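Local coordinates for protein putative oxidoreductase (Mycobacterium avium, PDB 3QHA) that is a putative oxidoreductase of the 6-phosphogluconate and 3-hydroxyisobutyrate dehydrogenase type, probably using a nicotinamide cofactor to oxidise or reduce a substrate that is not established, at residues I74-L79 with R85-E90. Sequence-based numbering, arbitrary orientation.
Sequences IHITVL and REVVGE
I76 meets V87 and V88 without any flat group between them: every atom in touch is an aliphatic carbon. The ring of H75, on the same strand, takes no part and packs elsewhere, with its plane about 20° from that of H104 and about 90° from that of W164. The contact turns on a single methyl. I76 CD1 lies 3.6 Å from V88 CG1 and 3.7 Å from V87 CG1, so it touches one branch of each valine. Behind it, I76 CG1 is 4.1 Å from V87 CG1. I76 and V87 approach tip to tip, whereas V88 crosses I76 roughly at a right angle. The extended outer torsion of I76 (chi2 171°) carries CD1 outward from the strand, and V87 meets it with the methyl that stands anti to its own backbone N. The CA atoms of I76 and V87 remain 8.1 Å apart, so the two backbones are joined through their side chains. L91 and I101 also touch I76, extending the apolar layer. Topologically, this is strand-to-helix packing inside the beta-alpha-beta unit 73-76, 81-92, 100-103 of the Rossmann-type domain. With no hydrogen bond or ion pair across it and just 143 Å² buried, the interface is consistent with cohesion by dispersion and exclusion of water, without the directional restraint of a polar pair.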
loop_
_atom_site.group_PDB
_atom_site.type_symbol
_atom_site.label_atom_id
_atom_site.label_comp_id
_atom_site.label_asym_id
_atom_site.label_seq_id
_atom_site.Cartn_x
_atom_site.Cartn_y
_atom_site.Cartn_z
ATOM N N ILE B 74 -23.312 17.434 14.762
ATOM C CA ILE B 74 -24.023 17.063 13.544
ATOM C C ILE B 74 -23.030 16.676 12.462
ATOM O O ILE B 74 -22.210 17.492 12.048
ATOM C CB ILE B 74 -24.885 18.233 13.029
ATOM C CG1 ILE B 74 -25.916 18.642 14.084
ATOM C CG2 ILE B 74 -25.584 17.854 11.727
ATOM C CD1 ILE B 74 -26.529 19.997 13.831
ATOM N N HIS B 75 -23.119 15.431 12.003
ATOM C CA HIS B 75 -22.218 14.904 10.987
ATOM C C HIS B 75 -22.844 15.023 9.600
ATOM O O HIS B 75 -24.032 14.732 9.423
ATOM C CB HIS B 75 -21.909 13.437 11.279
ATOM C CG HIS B 75 -21.233 13.209 12.595
ATOM N ND1 HIS B 75 -19.866 13.287 12.754
ATOM C CD2 HIS B 75 -21.734 12.885 13.811
ATOM C CE1 HIS B 75 -19.555 13.031 14.011
ATOM N NE2 HIS B 75 -20.669 12.785 14.675
ATOM N N ILE B 76 -22.047 15.443 8.618
ATOM C CA ILE B 76 -22.526 15.597 7.241
ATOM C C ILE B 76 -21.640 14.833 6.256
ATOM O O ILE B 76 -20.438 15.087 6.163
ATOM C CB ILE B 76 -22.570 17.083 6.824
ATOM C CG1 ILE B 76 -23.561 17.861 7.692
ATOM C CG2 ILE B 76 -22.957 17.222 5.349
ATOM C CD1 ILE B 76 -23.490 19.359 7.482
ATOM N N THR B 77 -22.249 13.896 5.532
ATOM C CA THR B 77 -21.590 13.171 4.448
ATOM C C THR B 77 -22.518 13.149 3.241
ATOM O O THR B 77 -23.443 12.340 3.181
ATOM C CB THR B 77 -21.253 11.718 4.854
ATOM O OG1 THR B 77 -20.429 11.722 6.024
ATOM C CG2 THR B 77 -20.525 10.991 3.725
ATOM N N VAL B 78 -22.273 14.050 2.289
ATOM C CA VAL B 78 -23.099 14.161 1.080
ATOM C C VAL B 78 -22.208 14.215 -0.172
ATOM O O VAL B 78 -21.000 13.997 -0.081
ATOM C CB VAL B 78 -24.059 15.377 1.165
ATOM C CG1 VAL B 78 -25.099 15.151 2.257
ATOM C CG2 VAL B 78 -23.283 16.667 1.414
ATOM N N LEU B 79 -22.799 14.495 -1.333
ATOM C CA LEU B 79 -22.128 14.272 -2.616
ATOM C C LEU B 79 -20.945 15.196 -2.906
ATOM O O LEU B 79 -19.887 14.729 -3.331
ATOM C CB LEU B 79 -23.139 14.380 -3.763
ATOM N N ARG B 85 -22.596 23.010 1.415
ATOM C CA ARG B 85 -22.970 24.406 1.651
ATOM C C ARG B 85 -24.463 24.570 1.941
ATOM O O ARG B 85 -24.842 25.335 2.828
ATOM C CB ARG B 85 -22.556 25.284 0.462
ATOM C CG ARG B 85 -21.062 25.567 0.417
ATOM C CD ARG B 85 -20.610 26.120 -0.923
ATOM N NE ARG B 85 -19.151 26.206 -0.993
ATOM C CZ ARG B 85 -18.413 27.190 -0.479
ATOM N NH1 ARG B 85 -18.980 28.215 0.155
ATOM N NH2 ARG B 85 -17.091 27.153 -0.604
ATOM N N GLU B 86 -25.306 23.841 1.210
ATOM C CA GLU B 86 -26.755 23.942 1.397
ATOM C C GLU B 86 -27.235 23.372 2.731
ATOM O O GLU B 86 -28.025 24.010 3.424
ATOM C CB GLU B 86 -27.509 23.264 0.253
ATOM C CG GLU B 86 -29.026 23.401 0.385
ATOM C CD GLU B 86 -29.746 23.248 -0.936
ATOM O OE1 GLU B 86 -30.497 24.175 -1.319
ATOM O OE2 GLU B 86 -29.556 22.201 -1.591
ATOM N N VAL B 87 -26.778 22.172 3.079
ATOM C CA VAL B 87 -27.193 21.532 4.329
ATOM C C VAL B 87 -26.807 22.385 5.539
ATOM O O VAL B 87 -27.633 22.612 6.424
ATOM C CB VAL B 87 -26.607 20.106 4.475
ATOM C CG1 VAL B 87 -26.866 19.549 5.870
ATOM C CG2 VAL B 87 -27.191 19.178 3.413
ATOM N N VAL B 88 -25.567 22.875 5.569
ATOM C CA VAL B 88 -25.111 23.702 6.690
ATOM C C VAL B 88 -25.876 25.028 6.717
ATOM O O VAL B 88 -26.202 25.535 7.789
ATOM C CB VAL B 88 -23.573 23.968 6.682
ATOM C CG1 VAL B 88 -22.796 22.689 6.376
ATOM C CG2 VAL B 88 -23.203 25.078 5.699
ATOM N N GLY B 89 -26.165 25.575 5.537
ATOM C CA GLY B 89 -26.999 26.770 5.413
ATOM C C GLY B 89 -28.398 26.575 5.976
ATOM O O GLY B 89 -28.966 27.490 6.568
ATOM N N GLU B 90 -28.948 25.378 5.787
ATOM C CA GLU B 90 -30.252 25.007 6.344
ATOM C C GLU B 90 -30.151 24.793 7.858
ATOM O O GLU B 90 -31.014 25.243 8.612
ATOM C CB GLU B 90 -30.779 23.743 5.643
ATOM C CG GLU B 90 -32.020 23.085 6.263
ATOM C CD GLU B 90 -33.319 23.824 5.982
ATOM O OE1 GLU B 90 -33.288 24.893 5.337
ATOM O OE2 GLU B 90 -34.384 23.324 6.409
#